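Serine protease (Nocardiopsis alba, PDB 2OUA) probably cleaves peptide bonds as an acid-stable, chymotrypsin-like serine endopeptidase, this chain being the protease part of a longer precursor. Local coordinates at residues V136-G141 with G168-Q173; Q115-T120 with S130-S135; G12-V17 with G104-W109. All coordinates share one frame; numbering follows the deposited sequence.

Contact 1: residues V136-G141 with G168-Q173; sequences VCAEPG and GTTFYQ. With AES (4-(2-aminoethyl)benzenesulfonyl fluoride), chain E.
Thr170 OG1 donates a hydrogen bond to Val136 O at 2.6 Å, and this is the one hydrogen bond between 136-141 and the strand residues 168-173. The hydroxyl stands above the carbonyl plane, 41° out of it, so it does not use a lone pair. With OG1 anti to its own carbonyl carbon (chi1 -61°), the Thr170 side chain points toward the loop, and the same oxygen lies 3.3 Å from Ala138 CB. Thr170 CG2 packs more loosely on that methyl. Two residues earlier on the strand, Gly168 lies beside Cys137, their CA atoms 4.5 Å apart, and Cys137 CB approaches Gly168 N at 4.0 Å. On the inhibitor side, Ala138 CB is 3.7 Å from AES O1S, and Pro140 CG lies 3.8 Å from ring atom C4 of AES. Ala138 to Pro140 therefore line the pocket that holds the inhibitor, with Ala138 also meeting Thr170.

The loop is further fixed by the Cys137-Cys164 disulfide and by Arg102 NE, which hydrogen-bonds to Cys137 O. The contact joins this pocket wall to strand 167-174 by a single buried polar link, which gives the Thr170 hydroxyl an acceptor and the Val136 carbonyl a donor.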
ATOM      1  N   VAL A 136       5.129  -5.804  12.146  1.00 12.35           N
ATOM      2  CA  VAL A 136       3.682  -5.900  11.994  1.00 13.08           C
ATOM      3  C   VAL A 136       3.309  -7.182  11.256  1.00 13.26           C
ATOM      4  O   VAL A 136       4.049  -7.641  10.393  1.00 12.89           O
ATOM      5  CB  VAL A 136       3.127  -4.693  11.202  1.00 14.73           C
ATOM      6  CG1 VAL A 136       1.600  -4.731  11.190  1.00 15.01           C
ATOM      7  CG2 VAL A 136       3.630  -3.393  11.823  1.00 12.01           C
ATOM      8  N   CYS A 137       2.162  -7.758  11.608  1.00 13.36           N
ATOM      9  CA  CYS A 137       1.674  -8.985  10.974  1.00 15.39           C
ATOM     10  C   CYS A 137       0.803  -8.609   9.777  1.00 14.61           C
ATOM     11  O   CYS A 137       0.328  -7.476   9.683  1.00 14.49           O
ATOM     12  CB  CYS A 137       0.813  -9.778  11.961  1.00 17.06           C
ATOM     13  SG  CYS A 137      -0.662  -8.823  12.438  1.00 19.88           S
ATOM     14  N   ALA A 138       0.581  -9.563   8.881  1.00 13.65           N
ATOM     15  CA  ALA A 138      -0.257  -9.339   7.704  1.00 13.98           C
ATOM     16  C   ALA A 138      -0.738 -10.683   7.162  1.00 14.88           C
ATOM     17  O   ALA A 138      -0.129 -11.719   7.429  1.00 15.16           O
ATOM     18  CB  ALA A 138       0.526  -8.584   6.629  1.00 13.45           C
ATOM     19  N   GLU A 139      -1.833 -10.663   6.408  1.00 14.26           N
ATOM     20  CA  GLU A 139      -2.382 -11.887   5.830  1.00 15.60           C
ATOM     21  C   GLU A 139      -2.853 -11.639   4.397  1.00 15.55           C
ATOM     22  O   GLU A 139      -3.116 -10.500   4.012  1.00 13.08           O
ATOM     23  CB  GLU A 139      -3.546 -12.396   6.696  1.00 16.93           C
ATOM     24  CG  GLU A 139      -3.100 -13.029   8.015  1.00 18.84           C
ATOM     25  CD  GLU A 139      -4.260 -13.361   8.946  1.00 22.27           C
ATOM     26  OE1 GLU A 139      -5.345 -13.731   8.447  1.00 22.89           O
ATOM     27  OE2 GLU A 139      -4.085 -13.266  10.180  1.00 21.65           O
ATOM     28  N   PRO A 140      -2.958 -12.707   3.587  1.00 16.20           N
ATOM     29  CA  PRO A 140      -3.402 -12.551   2.200  1.00 15.86           C
ATOM     30  C   PRO A 140      -4.631 -11.655   2.113  1.00 16.04           C
ATOM     31  O   PRO A 140      -5.618 -11.865   2.825  1.00 17.97           O
ATOM     32  CB  PRO A 140      -3.686 -13.986   1.770  1.00 15.56           C
ATOM     33  CG  PRO A 140      -2.628 -14.750   2.509  1.00 16.38           C
ATOM     34  CD  PRO A 140      -2.699 -14.125   3.897  1.00 15.75           C
ATOM     35  N   GLY A 141      -4.554 -10.657   1.240  1.00 14.29           N
ATOM     36  CA  GLY A 141      -5.644  -9.713   1.078  1.00 12.96           C
ATOM     37  C   GLY A 141      -5.191  -8.342   1.554  1.00 13.12           C
ATOM     38  O   GLY A 141      -5.673  -7.316   1.069  1.00 11.56           O
ATOM     39  N   GLY A 168       3.842 -11.974  13.272  1.00 18.77           N
ATOM     40  CA  GLY A 168       4.680 -12.176  12.105  1.00 17.94           C
ATOM     41  C   GLY A 168       5.549 -10.985  11.763  1.00 16.47           C
ATOM     42  O   GLY A 168       5.706 -10.065  12.561  1.00 15.78           O
ATOM     43  N   THR A 169       6.120 -11.018  10.564  1.00 14.71           N
ATOM     44  CA  THR A 169       6.984  -9.951  10.075  1.00 13.76           C
ATOM     45  C   THR A 169       6.449  -9.537   8.713  1.00 12.36           C
ATOM     46  O   THR A 169       6.105 -10.386   7.893  1.00 11.72           O
ATOM     47  CB  THR A 169       8.438 -10.446   9.927  1.00 15.56           C
ATOM     48  OG1 THR A 169       8.945 -10.815  11.215  1.00 17.93           O
ATOM     49  CG2 THR A 169       9.325  -9.359   9.330  1.00 15.59           C
ATOM     50  N   THR A 170       6.363  -8.232   8.475  1.00  9.95           N
ATOM     51  CA  THR A 170       5.844  -7.747   7.203  1.00  9.87           C
ATOM     52  C   THR A 170       6.764  -6.711   6.584  1.00 10.05           C
ATOM     53  O   THR A 170       7.276  -5.830   7.275  1.00 10.45           O
ATOM     54  CB  THR A 170       4.440  -7.136   7.383  1.00 10.21           C
ATOM     55  OG1 THR A 170       3.545  -8.145   7.872  1.00 10.21           O
ATOM     56  CG2 THR A 170       3.911  -6.608   6.054  1.00 10.34           C
ATOM     57  N   PHE A 171       6.980  -6.835   5.277  1.00  9.15           N
ATOM     58  CA  PHE A 171       7.836  -5.914   4.549  1.00  9.00           C
ATOM     59  C   PHE A 171       6.972  -5.012   3.679  1.00  8.73           C
ATOM     60  O   PHE A 171       5.912  -5.421   3.210  1.00  8.97           O
ATOM     61  CB  PHE A 171       8.807  -6.676   3.638  1.00 10.09           C
ATOM     62  CG  PHE A 171       9.723  -7.619   4.366  1.00 10.99           C
ATOM     63  CD1 PHE A 171       9.270  -8.867   4.783  1.00 11.86           C
ATOM     64  CD2 PHE A 171      11.040  -7.255   4.637  1.00 12.30           C
ATOM     65  CE1 PHE A 171      10.118  -9.747   5.463  1.00 11.88           C
ATOM     66  CE2 PHE A 171      11.900  -8.125   5.317  1.00 12.20           C
ATOM     67  CZ  PHE A 171      11.435  -9.374   5.732  1.00 12.71           C
ATOM     68  N   TYR A 172       7.426  -3.788   3.458  1.00  7.58           N
ATOM     69  CA  TYR A 172       6.675  -2.885   2.604  1.00  7.17           C
ATOM     70  C   TYR A 172       7.558  -2.188   1.586  1.00  6.68           C
ATOM     71  O   TYR A 172       8.768  -2.028   1.785  1.00  6.90           O
ATOM     72  CB  TYR A 172       5.895  -1.859   3.445  1.00  6.38           C
ATOM     73  CG  TYR A 172       6.702  -0.831   4.220  1.00  6.64           C
ATOM     74  CD1 TYR A 172       7.318   0.246   3.572  1.00  8.02           C
ATOM     75  CD2 TYR A 172       6.768  -0.886   5.612  1.00  7.10           C
ATOM     76  CE1 TYR A 172       7.972   1.250   4.301  1.00  8.59           C
ATOM     77  CE2 TYR A 172       7.412   0.106   6.346  1.00  7.77           C
ATOM     78  CZ  TYR A 172       8.011   1.170   5.690  1.00  8.85           C
ATOM     79  OH  TYR A 172       8.618   2.158   6.431  1.00  9.85           O
ATOM     80  N   GLN A 173       6.941  -1.820   0.466  1.00  6.05           N
ATOM     81  CA  GLN A 173       7.605  -1.106  -0.612  1.00  5.57           C
ATOM     82  C   GLN A 173       7.499   0.374  -0.246  1.00  5.74           C
ATOM     83  O   GLN A 173       6.398   0.880  -0.016  1.00  6.49           O
ATOM     84  CB  GLN A 173       6.876  -1.379  -1.934  1.00  5.16           C
ATOM     85  CG  GLN A 173       7.044  -0.310  -3.011  1.00  4.42           C
ATOM     86  CD  GLN A 173       8.415  -0.323  -3.653  1.00  5.57           C
ATOM     87  OE1 GLN A 173       8.864  -1.353  -4.157  1.00  5.89           O
ATOM     88  NE2 GLN A 173       9.085   0.829  -3.653  1.00  5.61           N
TER
HETATM   89  C3  AES E9001       0.815 -13.301   1.376  1.00 34.83           C
HETATM   90  C2  AES E9001       0.621 -11.950   1.100  1.00 35.61           C
HETATM   91  C1  AES E9001       0.600 -11.023   2.139  1.00 35.23           C
HETATM   92  S   AES E9001       0.407  -9.320   1.790  1.00 35.49           S
HETATM   93  O1S AES E9001      -0.222  -8.638   2.969  1.00 35.18           O
HETATM   94  O2S AES E9001       1.750  -8.707   1.525  1.00 35.15           O
HETATM   95  C6  AES E9001       0.765 -11.450   3.454  1.00 34.45           C
HETATM   96  C5  AES E9001       0.957 -12.799   3.729  1.00 34.23           C
HETATM   97  C4  AES E9001       0.983 -13.727   2.688  1.00 34.91           C
HETATM   98  C7  AES E9001       1.211 -15.212   2.986  1.00 35.00           C
HETATM   99  C8  AES E9001       2.587 -15.468   3.604  1.00 36.02           C
HETATM  100  N8  AES E9001       3.642 -15.019   2.684  1.00 36.14           N

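Contact 2: residues Q115-T120 with S130-S135; sequences QARNQT and SLTRTS
Gln115 and Ala116 both turn their amide N-H groups to one acceptor, Arg133 O: Gln115 N lies 2.8 Å from Arg133 O, while the bond from Ala116 is long and weak. Two residues facing one in this way make a classic beta bulge. Arg133 N donates in turn to Ala116 O at 2.8 Å.

The side chains of the bulge pack closely. Arg133 leaves its strand with CG anti to the backbone N (chi1 180°) and bends at chi3, which brings the guanidinium back over Gln115. Gln115 CB sits over the centre of one guanidinium face, 3.7 Å above its plane, and the amide and guanidinium planes are 49° apart. The Gln115 OE1 to Arg133 NH1 approach is close, but its angle is poor for a hydrogen bond.

Beyond Arg117 the register shifts by one residue. Gln119 N donates to Leu131 O at 2.8 Å, and Leu131 N donates back to Gln119 O. Gln119 NE2 curls back onto Arg117 O with an almost straight N-H...O angle of 174°. At the corner, one water accepts from Asn118 N and donates to Ser130 O and to Thr132 OG1. That hydroxyl lies 3.6 Å from Arg117 CG, and Glu174 serves as a shared partner, hydrogen-bonded to Thr132 OG1 and salt-bridged to Arg117 NE; Arg117 NH2 also hydrogen-bonds to Ala94 O.

Asn118-Gln119 facing Leu131, and Ser130-Leu131 facing Gln119, fit G1 bulges. Together the bulges carry the antiparallel pairing of strands 108-116 and 131-134 from the six-stranded barrel around a corner into the two-stranded hairpin 119-123/126-129, within a chymotrypsin-like fold.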
ATOM      1  N   GLN A 115      11.888  -1.875  11.525  1.00  9.19           N
ATOM      2  CA  GLN A 115      13.116  -2.542  11.948  1.00 10.49           C
ATOM      3  C   GLN A 115      14.360  -2.346  11.092  1.00 10.37           C
ATOM      4  O   GLN A 115      15.458  -2.183  11.625  1.00 10.24           O
ATOM      5  CB  GLN A 115      12.839  -4.039  12.110  1.00 10.91           C
ATOM      6  CG  GLN A 115      11.740  -4.336  13.128  1.00 13.05           C
ATOM      7  CD  GLN A 115      11.432  -5.817  13.267  1.00 15.23           C
ATOM      8  OE1 GLN A 115      11.247  -6.521  12.276  1.00 16.74           O
ATOM      9  NE2 GLN A 115      11.357  -6.293  14.508  1.00 15.26           N
ATOM     10  N   ALA A 116      14.204  -2.369   9.775  1.00  9.67           N
ATOM     11  CA  ALA A 116      15.352  -2.207   8.897  1.00 10.70           C
ATOM     12  C   ALA A 116      14.918  -1.889   7.479  1.00 10.47           C
ATOM     13  O   ALA A 116      13.820  -2.257   7.059  1.00 11.35           O
ATOM     14  CB  ALA A 116      16.188  -3.479   8.903  1.00 10.69           C
ATOM     15  N   ARG A 117      15.786  -1.200   6.747  1.00  9.82           N
ATOM     16  CA  ARG A 117      15.509  -0.848   5.363  1.00 10.07           C
ATOM     17  C   ARG A 117      16.491  -1.570   4.445  1.00 11.58           C
ATOM     18  O   ARG A 117      17.392  -2.270   4.915  1.00 12.24           O
ATOM     19  CB  ARG A 117      15.616   0.673   5.153  1.00 10.60           C
ATOM     20  CG  ARG A 117      14.531   1.467   5.882  1.00  9.58           C
ATOM     21  CD  ARG A 117      14.311   2.848   5.270  1.00 10.24           C
ATOM     22  NE  ARG A 117      13.007   3.387   5.662  1.00 11.61           N
ATOM     23  CZ  ARG A 117      12.772   4.053   6.790  1.00 12.42           C
ATOM     24  NH1 ARG A 117      13.759   4.286   7.646  1.00 10.54           N
ATOM     25  NH2 ARG A 117      11.537   4.455   7.078  1.00 10.33           N
ATOM     26  N   ASN A 118      16.298  -1.414   3.139  1.00 11.03           N
ATOM     27  CA  ASN A 118      17.173  -2.033   2.150  1.00 13.16           C
ATOM     28  C   ASN A 118      17.187  -3.553   2.284  1.00 12.07           C
ATOM     29  O   ASN A 118      18.243  -4.178   2.202  1.00 12.96           O
ATOM     30  CB  ASN A 118      18.603  -1.503   2.311  1.00 16.14           C
ATOM     31  CG  ASN A 118      18.655   0.011   2.428  1.00 19.99           C
ATOM     32  OD1 ASN A 118      18.281   0.733   1.503  1.00 21.02           O
ATOM     33  ND2 ASN A 118      19.124   0.497   3.574  1.00 20.31           N
ATOM     34  N   GLN A 119      16.016  -4.144   2.482  1.00  9.28           N
ATOM     35  CA  GLN A 119      15.916  -5.588   2.634  1.00 10.52           C
ATOM     36  C   GLN A 119      15.516  -6.284   1.337  1.00  9.84           C
ATOM     37  O   GLN A 119      14.729  -5.758   0.545  1.00  7.76           O
ATOM     38  CB  GLN A 119      14.893  -5.936   3.725  1.00 10.79           C
ATOM     39  CG  GLN A 119      15.195  -5.336   5.095  1.00 14.81           C
ATOM     40  CD  GLN A 119      16.454  -5.907   5.715  1.00 16.18           C
ATOM     41  OE1 GLN A 119      16.483  -7.063   6.128  1.00 20.10           O
ATOM     42  NE2 GLN A 119      17.504  -5.097   5.772  1.00 16.13           N
ATOM     43  N   THR A 120      16.079  -7.465   1.120  1.00  9.29           N
ATOM     44  CA  THR A 120      15.743  -8.264  -0.051  1.00  9.53           C
ATOM     45  C   THR A 120      15.044  -9.509   0.481  1.00 11.61           C
ATOM     46  O   THR A 120      15.516 -10.143   1.432  1.00 11.41           O
ATOM     47  CB  THR A 120      17.000  -8.684  -0.854  1.00 10.76           C
ATOM     48  OG1 THR A 120      17.632  -7.520  -1.400  1.00  8.10           O
ATOM     49  CG2 THR A 120      16.615  -9.618  -1.995  1.00  9.12           C
ATOM     50  N   SER A 130      15.137  -3.621  -1.768  1.00  8.61           N
ATOM     51  CA  SER A 130      14.861  -2.280  -1.244  1.00  9.83           C
ATOM     52  C   SER A 130      13.666  -2.179  -0.302  1.00 10.03           C
ATOM     53  O   SER A 130      13.207  -1.075  -0.003  1.00 10.43           O
ATOM     54  CB  SER A 130      14.661  -1.295  -2.398  1.00 11.96           C
ATOM     55  OG  SER A 130      15.811  -1.231  -3.216  1.00 14.42           O
ATOM     56  N   LEU A 131      13.175  -3.315   0.182  1.00  8.52           N
ATOM     57  CA  LEU A 131      12.027  -3.308   1.078  1.00  8.88           C
ATOM     58  C   LEU A 131      12.385  -2.934   2.508  1.00  9.17           C
ATOM     59  O   LEU A 131      13.547  -2.985   2.910  1.00  8.82           O
ATOM     60  CB  LEU A 131      11.336  -4.672   1.071  1.00  9.24           C
ATOM     61  CG  LEU A 131      10.814  -5.157  -0.283  1.00  8.47           C
ATOM     62  CD1 LEU A 131      10.099  -6.480  -0.088  1.00  9.51           C
ATOM     63  CD2 LEU A 131       9.867  -4.118  -0.890  1.00 11.17           C
ATOM     64  N   THR A 132      11.366  -2.553   3.268  1.00  7.69           N
ATOM     65  CA  THR A 132      11.545  -2.178   4.655  1.00  7.96           C
ATOM     66  C   THR A 132      10.836  -3.201   5.534  1.00  9.65           C
ATOM     67  O   THR A 132       9.656  -3.495   5.337  1.00  9.11           O
ATOM     68  CB  THR A 132      10.974  -0.774   4.906  1.00  7.92           C
ATOM     69  OG1 THR A 132      11.701   0.173   4.109  1.00  7.14           O
ATOM     70  CG2 THR A 132      11.086  -0.403   6.381  1.00  6.80           C
ATOM     71  N   ARG A 133      11.570  -3.746   6.496  1.00  8.62           N
ATOM     72  CA  ARG A 133      11.033  -4.752   7.403  1.00  8.87           C
ATOM     73  C   ARG A 133      10.403  -4.137   8.645  1.00  8.24           C
ATOM     74  O   ARG A 133      10.929  -3.174   9.201  1.00  7.74           O
ATOM     75  CB  ARG A 133      12.144  -5.717   7.820  1.00 12.47           C
ATOM     76  CG  ARG A 133      11.707  -6.810   8.777  1.00 14.98           C
ATOM     77  CD  ARG A 133      12.817  -7.836   8.957  1.00 21.87           C
ATOM     78  NE  ARG A 133      13.999  -7.275   9.603  1.00 26.22           N
ATOM     79  CZ  ARG A 133      14.227  -7.320  10.910  1.00 30.28           C
ATOM     80  NH1 ARG A 133      13.350  -7.904  11.717  1.00 33.83           N
ATOM     81  NH2 ARG A 133      15.330  -6.778  11.416  1.00 30.30           N
ATOM     82  N   THR A 134       9.274  -4.698   9.070  1.00  8.06           N
ATOM     83  CA  THR A 134       8.580  -4.220  10.264  1.00  9.05           C
ATOM     84  C   THR A 134       8.106  -5.420  11.079  1.00  8.17           C
ATOM     85  O   THR A 134       8.069  -6.548  10.578  1.00  9.08           O
ATOM     86  CB  THR A 134       7.340  -3.364   9.924  1.00  8.37           C
ATOM     87  OG1 THR A 134       6.276  -4.221   9.496  1.00  8.74           O
ATOM     88  CG2 THR A 134       7.661  -2.365   8.819  1.00  9.27           C
ATOM     89  N   SER A 135       7.727  -5.170  12.326  1.00  7.71           N
ATOM     90  CA  SER A 135       7.266  -6.231  13.216  1.00  9.30           C
ATOM     91  C   SER A 135       5.753  -6.398  13.157  1.00 10.88           C
ATOM     92  O   SER A 135       5.156  -7.044  14.018  1.00 11.80           O
ATOM     93  CB  SER A 135       7.681  -5.916  14.651  1.00  9.53           C
ATOM     94  OG  SER A 135       7.105  -4.690  15.068  1.00 10.41           O
TER
HETATM   95  O   HOH W   1      13.985   0.131   2.368  1.00 10.51           O
HETATM   96  O   HOH W   2      17.964  -0.630  -1.032  1.00 38.54           O

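Contact 3: residues G12-V17 with G104-W109; sequences GGRCSV and GSTTGW
Arg14 reaches from strand 14-22 to the turn at Ser105 and Thr106, and its side chain can be followed outward. From CB, CG continues anti to the backbone N (chi1 177°); CG and CD each pass 3.9 Å from Ser105 OG, and the bend at chi3 then swings the guanidinium towards the turn. CZ comes 3.4 Å from Thr106 OG1. At the tip, NH1 donates to two hydroxyls at the guanidinium edge: Ser105 OG lies 2.8 Å from Arg14 NH1 and near the guanidinium plane, while Thr106 OG1 is bonded to NH1 at an N-H...O angle of 152°. NH2 adds a weak bond to Thr106 OG1.

Two residues on, Ser16 points to the same turn, where its OG accepts from Ser105 N at 2.8 Å in a fairly straight bond (164°). Ser16 OG and Ser105 OG are themselves 3.0 Å apart. The 136-141 loop ties in here too, through its last two carbonyls: Thr106 OG1 is hydrogen-bonded to Pro140 O, and Ser16 OG to Gly141 O.

Between Arg14 and Ser16, Cys15 turns away to its disulfide with Cys36 and packs against Ser143, predicted to be the catalytic serine. Strand 14-22, paired with 8-10, belongs to the seven-stranded sheet, whereas the turn joins barrel strands 99-104 and 108-116, so the contact bridges the two sheets.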
ATOM      1  N   GLY A  12      -9.564  -9.975  -9.746  1.00 18.04           N
ATOM      2  CA  GLY A  12      -9.374 -11.397  -9.962  1.00 19.78           C
ATOM      3  C   GLY A  12      -8.620 -11.838  -8.720  1.00 20.45           C
ATOM      4  O   GLY A  12      -7.604 -12.535  -8.781  1.00 23.02           O
ATOM      5  N   GLY A  13      -9.143 -11.396  -7.582  1.00 17.96           N
ATOM      6  CA  GLY A  13      -8.549 -11.675  -6.290  1.00 15.90           C
ATOM      7  C   GLY A  13      -8.755 -10.405  -5.488  1.00 15.19           C
ATOM      8  O   GLY A  13      -9.463  -9.503  -5.942  1.00 16.15           O
ATOM      9  N   ARG A  14      -8.147 -10.304  -4.314  1.00 13.62           N
ATOM     10  CA  ARG A  14      -8.318  -9.105  -3.507  1.00 12.09           C
ATOM     11  C   ARG A  14      -7.014  -8.550  -2.952  1.00 11.18           C
ATOM     12  O   ARG A  14      -6.114  -9.292  -2.557  1.00 10.00           O
ATOM     13  CB  ARG A  14      -9.300  -9.384  -2.359  1.00 13.40           C
ATOM     14  CG  ARG A  14      -9.520  -8.215  -1.396  1.00 15.02           C
ATOM     15  CD  ARG A  14     -10.740  -8.451  -0.504  1.00 17.53           C
ATOM     16  NE  ARG A  14     -10.663  -9.712   0.230  1.00 17.26           N
ATOM     17  CZ  ARG A  14      -9.919  -9.908   1.316  1.00 19.45           C
ATOM     18  NH1 ARG A  14      -9.184  -8.920   1.811  1.00 16.98           N
ATOM     19  NH2 ARG A  14      -9.901 -11.099   1.900  1.00 18.76           N
ATOM     20  N   CYS A  15      -6.917  -7.225  -2.950  1.00 10.93           N
ATOM     21  CA  CYS A  15      -5.758  -6.522  -2.415  1.00 10.40           C
ATOM     22  C   CYS A  15      -6.298  -5.284  -1.711  1.00 10.13           C
ATOM     23  O   CYS A  15      -7.511  -5.075  -1.673  1.00  9.15           O
ATOM     24  CB  CYS A  15      -4.788  -6.131  -3.539  1.00 11.17           C
ATOM     25  SG  CYS A  15      -3.507  -7.388  -3.891  1.00 13.56           S
ATOM     26  N   SER A  16      -5.407  -4.470  -1.154  1.00  8.78           N
ATOM     27  CA  SER A  16      -5.822  -3.273  -0.438  1.00  8.35           C
ATOM     28  C   SER A  16      -5.191  -2.001  -0.992  1.00  7.14           C
ATOM     29  O   SER A  16      -4.053  -2.011  -1.462  1.00  6.80           O
ATOM     30  CB  SER A  16      -5.467  -3.403   1.043  1.00  8.77           C
ATOM     31  OG  SER A  16      -6.044  -4.570   1.603  1.00 10.94           O
ATOM     32  N   VAL A  17      -5.939  -0.906  -0.909  1.00  6.23           N
ATOM     33  CA  VAL A  17      -5.475   0.396  -1.379  1.00  7.04           C
ATOM     34  C   VAL A  17      -4.305   0.876  -0.531  1.00  6.66           C
ATOM     35  O   VAL A  17      -4.314   0.736   0.694  1.00  7.64           O
ATOM     36  CB  VAL A  17      -6.611   1.463  -1.296  1.00  7.06           C
ATOM     37  CG1 VAL A  17      -6.055   2.852  -1.570  1.00  6.77           C
ATOM     38  CG2 VAL A  17      -7.715   1.135  -2.294  1.00  5.91           C
ATOM     39  N   GLY A 104      -5.059  -3.037   6.222  1.00  8.65           N
ATOM     40  CA  GLY A 104      -5.325  -4.026   5.185  1.00  8.39           C
ATOM     41  C   GLY A 104      -6.768  -4.492   5.232  1.00 10.50           C
ATOM     42  O   GLY A 104      -7.378  -4.496   6.303  1.00 11.34           O
ATOM     43  N   SER A 105      -7.315  -4.908   4.092  1.00 10.31           N
ATOM     44  CA  SER A 105      -8.712  -5.336   4.038  1.00 11.26           C
ATOM     45  C   SER A 105      -9.039  -6.702   4.652  1.00 12.54           C
ATOM     46  O   SER A 105     -10.214  -7.029   4.849  1.00 12.61           O
ATOM     47  CB  SER A 105      -9.227  -5.288   2.593  1.00 12.03           C
ATOM     48  OG  SER A 105      -8.552  -6.211   1.762  1.00 11.80           O
ATOM     49  N   THR A 106      -8.022  -7.504   4.956  1.00 11.14           N
ATOM     50  CA  THR A 106      -8.279  -8.810   5.559  1.00 11.80           C
ATOM     51  C   THR A 106      -8.224  -8.771   7.087  1.00 12.66           C
ATOM     52  O   THR A 106      -9.177  -9.168   7.759  1.00 12.83           O
ATOM     53  CB  THR A 106      -7.271  -9.880   5.067  1.00 11.77           C
ATOM     54  OG1 THR A 106      -7.442 -10.090   3.660  1.00 12.07           O
ATOM     55  CG2 THR A 106      -7.500 -11.208   5.796  1.00 12.58           C
ATOM     56  N   THR A 107      -7.113  -8.281   7.627  1.00 11.11           N
ATOM     57  CA  THR A 107      -6.911  -8.235   9.073  1.00 10.51           C
ATOM     58  C   THR A 107      -7.220  -6.898   9.729  1.00 11.32           C
ATOM     59  O   THR A 107      -7.471  -6.836  10.934  1.00 12.41           O
ATOM     60  CB  THR A 107      -5.466  -8.594   9.421  1.00 10.95           C
ATOM     61  OG1 THR A 107      -4.584  -7.672   8.765  1.00 12.36           O
ATOM     62  CG2 THR A 107      -5.147 -10.012   8.970  1.00 10.31           C
ATOM     63  N   GLY A 108      -7.185  -5.827   8.950  1.00  9.68           N
ATOM     64  CA  GLY A 108      -7.472  -4.526   9.517  1.00 10.57           C
ATOM     65  C   GLY A 108      -6.253  -3.671   9.812  1.00 10.32           C
ATOM     66  O   GLY A 108      -5.318  -3.591   9.011  1.00 11.10           O
ATOM     67  N   TRP A 109      -6.265  -3.053  10.988  1.00  9.34           N
ATOM     68  CA  TRP A 109      -5.215  -2.138  11.427  1.00  8.62           C
ATOM     69  C   TRP A 109      -4.317  -2.704  12.526  1.00  9.50           C
ATOM     70  O   TRP A 109      -4.771  -2.964  13.640  1.00  9.04           O
ATOM     71  CB  TRP A 109      -5.905  -0.844  11.886  1.00  8.25           C
ATOM     72  CG  TRP A 109      -5.059   0.226  12.508  1.00  7.96           C
ATOM     73  CD1 TRP A 109      -4.849   0.432  13.849  1.00  8.74           C
ATOM     74  CD2 TRP A 109      -4.411   1.311  11.830  1.00  8.37           C
ATOM     75  NE1 TRP A 109      -4.122   1.583  14.042  1.00  8.73           N
ATOM     76  CE2 TRP A 109      -3.839   2.143  12.823  1.00  8.57           C
ATOM     77  CE3 TRP A 109      -4.263   1.663  10.481  1.00  6.99           C
ATOM     78  CZ2 TRP A 109      -3.131   3.309  12.505  1.00  7.98           C
ATOM     79  CZ3 TRP A 109      -3.557   2.823  10.165  1.00  5.73           C
ATOM     80  CH2 TRP A 109      -2.999   3.632  11.177  1.00  8.45           C
TER

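Overall arrangement
Along the chain contact 3 closes before contact 2 opens, and contact 2 before contact 1 opens. Contacts 1 and 2 have centres 11 Å apart and share the six-stranded barrel, in which strands 131-134 and 167-174 are neighbours; backbone bonds such as Thr170 O to Thr134 N join them directly. Contact 3, also centred 11 Å from contact 1, meets it through the 136-141 loop. Contacts 2 and 3 do not touch: their centres are 21 Å apart, though both use strand 108-116. Contact 1 thus links a barrel corner to the inter-sheet junction, and the inhibitor-lining loop is held at both ends, consistent with a fixed wall for the inhibitor pocket.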